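Local structure of alkaline serine protease (Thermobifida fusca, 2PFE) at residues A1-G6 against G19-Q24; P73-Y78 against P143-S148. The protein probably cleaves internal peptide bonds as an alkaline serine endopeptidase of the S1 family. One frame throughout, in Å; residues are numbered along the deposited sequence.

Interaction 1 (A1-G6 against G19-Q24); sequences AAIIGG and GFSVRQ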
# COMPACT_ATOMS: atom_id res chain seq x y z
N ALA A 1 6.27 -18.10 -3.32
CA ALA A 1 6.68 -17.04 -4.28
C ALA A 1 7.19 -15.79 -3.56
O ALA A 1 6.94 -15.60 -2.37
CB ALA A 1 5.52 -16.69 -5.23
N ALA A 2 7.86 -14.91 -4.31
CA ALA A 2 8.33 -13.62 -3.79
C ALA A 2 7.15 -12.70 -3.51
O ALA A 2 6.22 -12.62 -4.32
CB ALA A 2 9.27 -12.96 -4.78
N ILE A 3 7.18 -12.03 -2.35
CA ILE A 3 6.25 -10.96 -2.04
C ILE A 3 6.79 -9.68 -2.66
O ILE A 3 7.85 -9.20 -2.27
CB ILE A 3 6.09 -10.75 -0.50
CG1 ILE A 3 5.58 -12.02 0.18
CG2 ILE A 3 5.15 -9.60 -0.19
CD1 ILE A 3 4.24 -12.54 -0.33
N ILE A 4 6.03 -9.10 -3.59
CA ILE A 4 6.49 -7.93 -4.33
C ILE A 4 5.41 -6.84 -4.28
O ILE A 4 4.23 -7.08 -4.61
CB ILE A 4 6.95 -8.29 -5.79
CG1 ILE A 4 8.16 -9.23 -5.75
CG2 ILE A 4 7.28 -7.03 -6.59
CD1 ILE A 4 8.64 -9.70 -7.08
N GLY A 5 5.80 -5.64 -3.88
CA GLY A 5 4.82 -4.56 -3.77
C GLY A 5 4.17 -4.29 -5.12
O GLY A 5 4.85 -4.26 -6.14
N GLY A 6 2.85 -4.07 -5.11
CA GLY A 6 2.12 -3.80 -6.34
C GLY A 6 1.46 -5.03 -6.96
O GLY A 6 0.61 -4.90 -7.84
N GLY A 19 1.32 -3.91 -0.47
CA GLY A 19 2.06 -2.68 -0.25
C GLY A 19 3.56 -2.87 -0.23
O GLY A 19 4.21 -2.74 -1.24
N PHE A 20 4.10 -3.18 0.96
CA PHE A 20 5.54 -3.37 1.16
C PHE A 20 5.76 -4.59 2.06
O PHE A 20 5.07 -4.74 3.07
CB PHE A 20 6.18 -2.18 1.90
CG PHE A 20 6.15 -0.87 1.15
CD1 PHE A 20 5.17 0.09 1.40
CD2 PHE A 20 7.11 -0.58 0.19
CE1 PHE A 20 5.16 1.32 0.70
CE2 PHE A 20 7.10 0.63 -0.51
CZ PHE A 20 6.13 1.58 -0.24
N SER A 21 6.72 -5.43 1.71
CA SER A 21 7.16 -6.48 2.66
C SER A 21 7.57 -5.86 3.99
O SER A 21 8.24 -4.80 4.03
CB SER A 21 8.35 -7.27 2.12
OG SER A 21 7.97 -8.07 1.00
N VAL A 22 7.18 -6.52 5.08
CA VAL A 22 7.55 -6.11 6.45
C VAL A 22 7.95 -7.31 7.29
O VAL A 22 7.66 -8.45 6.93
CB VAL A 22 6.40 -5.34 7.18
CG1 VAL A 22 6.08 -4.00 6.50
CG2 VAL A 22 5.15 -6.20 7.33
N ARG A 23 8.62 -7.04 8.41
CA ARG A 23 8.88 -8.03 9.45
C ARG A 23 8.31 -7.54 10.78
O ARG A 23 8.23 -6.33 11.01
CB ARG A 23 10.38 -8.27 9.64
CG ARG A 23 11.10 -8.76 8.42
CD ARG A 23 12.60 -8.84 8.69
NE ARG A 23 13.34 -9.21 7.48
CZ ARG A 23 13.39 -10.43 6.96
NH1 ARG A 23 12.76 -11.45 7.55
NH2 ARG A 23 14.09 -10.65 5.85
N GLN A 24 7.92 -8.48 11.64
CA GLN A 24 7.59 -8.17 13.02
C GLN A 24 8.28 -9.24 13.83
O GLN A 24 7.83 -10.39 13.88
CB GLN A 24 6.08 -8.22 13.26
CG GLN A 24 5.67 -7.75 14.67
CD GLN A 24 4.17 -7.79 14.89
OE1 GLN A 24 3.59 -8.86 15.05
NE2 GLN A 24 3.53 -6.62 14.90
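Ser21 OG is hydrogen-bonded to the backbone O of Thr72 while Ile3 packs against it from the other strand. The methyl CG2 of Ile3 lies 3.4 Å from Ser21 OG, and Ile3 O, itself bonded to the hydroxyl of Thr72, is 3.5 Å from the same Ser21 OG. Thr72 thus ties both residues together, although no hydrogen bond runs directly from 1-6 to 19-24. The torsions divide the isoleucine's work: with CG2 anti to the backbone N and CG1 beside it (chi1 -59°), the methyl meets the serine while the longer branch leads away; the side chain as a whole also touches Ile18, Pro46, Ile65 and Asp69.

Further along, backbone meets backbone. Gly5 CA comes within 3.2 Å of Gly19 O, a buried carbonyl oxygen with no hydrogen-bonding partner in the model. A CB on Gly5 would run into that oxygen, so the bare CA is what lets the chains draw together. Gly6 sits at positive phi (96°), where a side chain would be jammed against the preceding carbonyl; its backbone also bonds to Ile18.

Gly19 and Phe20 both face Ala31, forming a classic beta bulge in the antiparallel sheet of the N-terminal barrel. Beside it, strand 2-5 runs parallel to 70-72, placing the start of the mature protease domain against the first barrel of a chymotrypsin-like, two-barrel fold.

Interaction 2 (P73-Y78 against P143-S148); sequences PLVNRY and PWLTGS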
# COMPACT_ATOMS: atom_id res chain seq x y z
N PRO A 73 12.58 -6.71 -0.73
CA PRO A 73 12.47 -5.25 -0.71
C PRO A 73 12.06 -4.68 -2.06
O PRO A 73 12.50 -3.58 -2.44
CB PRO A 73 13.90 -4.83 -0.38
CG PRO A 73 14.74 -5.86 -1.06
CD PRO A 73 13.97 -7.16 -0.94
N LEU A 74 11.21 -5.40 -2.79
CA LEU A 74 10.94 -5.06 -4.18
C LEU A 74 9.54 -4.51 -4.39
O LEU A 74 8.59 -4.89 -3.68
CB LEU A 74 11.11 -6.28 -5.06
CG LEU A 74 12.54 -6.82 -5.11
CD1 LEU A 74 12.59 -8.09 -5.93
CD2 LEU A 74 13.51 -5.75 -5.64
N VAL A 75 9.43 -3.62 -5.38
CA VAL A 75 8.13 -3.15 -5.89
C VAL A 75 8.10 -3.39 -7.40
O VAL A 75 9.10 -3.19 -8.09
CB VAL A 75 7.91 -1.65 -5.55
CG1 VAL A 75 6.73 -1.07 -6.36
CG2 VAL A 75 7.69 -1.46 -4.04
N ASN A 76 6.94 -3.82 -7.90
CA ASN A 76 6.77 -4.07 -9.33
C ASN A 76 6.66 -2.75 -10.09
O ASN A 76 5.83 -1.88 -9.76
CB ASN A 76 5.53 -4.95 -9.54
CG ASN A 76 5.46 -5.55 -10.93
OD1 ASN A 76 6.08 -5.06 -11.87
ND2 ASN A 76 4.65 -6.59 -11.07
N ARG A 77 7.54 -2.60 -11.09
CA ARG A 77 7.61 -1.39 -11.89
C ARG A 77 6.66 -1.47 -13.09
O ARG A 77 6.40 -0.46 -13.75
CB ARG A 77 9.08 -1.16 -12.29
CG ARG A 77 9.37 -0.02 -13.25
CD ARG A 77 8.90 1.32 -12.67
NE ARG A 77 9.28 2.44 -13.53
CZ ARG A 77 8.63 2.82 -14.63
NH1 ARG A 77 7.57 2.16 -15.06
NH2 ARG A 77 9.08 3.86 -15.33
N TYR A 78 6.16 -2.67 -13.36
CA TYR A 78 5.17 -2.93 -14.41
C TYR A 78 5.66 -2.69 -15.83
O TYR A 78 4.87 -2.47 -16.75
CB TYR A 78 3.82 -2.27 -14.11
CG TYR A 78 3.05 -3.11 -13.13
CD1 TYR A 78 3.01 -2.78 -11.78
CD2 TYR A 78 2.40 -4.26 -13.56
CE1 TYR A 78 2.31 -3.58 -10.87
CE2 TYR A 78 1.71 -5.07 -12.67
CZ TYR A 78 1.64 -4.71 -11.32
OH TYR A 78 0.95 -5.54 -10.47
N PRO A 143 1.98 0.11 -3.04
CA PRO A 143 3.01 1.01 -2.53
C PRO A 143 3.15 2.30 -3.31
O PRO A 143 2.90 2.34 -4.53
CB PRO A 143 4.29 0.18 -2.72
CG PRO A 143 4.02 -0.62 -4.00
CD PRO A 143 2.55 -1.00 -3.83
N TRP A 144 3.65 3.32 -2.62
CA TRP A 144 4.01 4.62 -3.19
C TRP A 144 5.48 4.83 -2.91
O TRP A 144 5.94 4.60 -1.78
CB TRP A 144 3.21 5.74 -2.51
CG TRP A 144 1.76 5.66 -2.85
CD1 TRP A 144 0.87 4.72 -2.41
CD2 TRP A 144 1.01 6.53 -3.74
NE1 TRP A 144 -0.37 4.93 -2.97
CE2 TRP A 144 -0.31 6.03 -3.79
CE3 TRP A 144 1.35 7.66 -4.52
CZ2 TRP A 144 -1.32 6.64 -4.54
CZ3 TRP A 144 0.34 8.25 -5.31
CH2 TRP A 144 -0.98 7.73 -5.30
N LEU A 145 6.20 5.26 -3.94
CA LEU A 145 7.64 5.51 -3.88
C LEU A 145 7.98 6.88 -4.43
O LEU A 145 7.42 7.34 -5.45
CB LEU A 145 8.42 4.47 -4.69
CG LEU A 145 8.49 3.04 -4.16
CD1 LEU A 145 8.98 2.12 -5.28
CD2 LEU A 145 9.38 2.96 -2.95
N THR A 146 8.88 7.56 -3.72
CA THR A 146 9.59 8.68 -4.31
C THR A 146 11.02 8.21 -4.41
O THR A 146 11.71 8.06 -3.38
CB THR A 146 9.46 9.96 -3.47
OG1 THR A 146 8.07 10.31 -3.39
CG2 THR A 146 10.24 11.10 -4.11
N GLY A 147 11.47 7.94 -5.63
CA GLY A 147 12.76 7.25 -5.84
C GLY A 147 12.73 5.89 -5.17
O GLY A 147 11.81 5.10 -5.42
N SER A 148 13.70 5.63 -4.30
CA SER A 148 13.74 4.36 -3.55
C SER A 148 13.12 4.44 -2.14
O SER A 148 13.24 3.51 -1.33
CB SER A 148 15.18 3.87 -3.46
OG SER A 148 15.93 4.82 -2.73
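Val75 CG1 presses on the ring of Pro143 at CG, 3.6 Å away, and the second methyl, Val75 CG2, is nearly as near to Pro143 CG at 3.8 Å. The valine and the proline run alongside one another, pointing opposite ways, whereas Leu145 meets Val75 tip to tip, its CD1 3.9 Å from Val75 CB. Val75 holds CG1 opposite its own N (chi1 167°), which leaves both methyls turned to the proline. Phe20 touches all three residues, so this is where strand 143-146 of the C-terminal barrel packs against the N-terminal half of a chymotrypsin-like fold, with strand 74-76 paired to 82-84 beside it. An alanine at Val75 would lose both methyls and is likely to open a gap over Pro143 and leave Leu145 CD1 less firmly held. Solvent is nearer at the ends: Leu74, next to the valine, is partly exposed and rests on Thr82 and Thr84, and the turn at Gly147 is exposed. After the strand, Asn76 OD1 accepts from Tyr78 N at 2.8 Å, closing an Asx turn; the donor stands above the carbonyl plane, and Asn76 ND2, while bonding to Asn7 OD1, lies over one face of the tyrosine ring, towards its rim.

Both contacts are buried, but they are built differently. Interaction 1 mixes close glycine backbone with an isoleucine methyl set against a serine hydroxyl, whereas interaction 2 is made by apolar side chains. They lie side by side, with centres 11 Å apart, and join directly: Gly5 O probably bonds to Asn76 N, and Gly6 O to Tyr78 OH. Pro143 also packs against Gly19 O and Gly6 N, so the residue that receives Val75 in interaction 2 borders the glycine backbone of interaction 1. Strand 20-24 of interaction 1 also supplies the aromatic ring that backs interaction 2, linking the first barrel with the second.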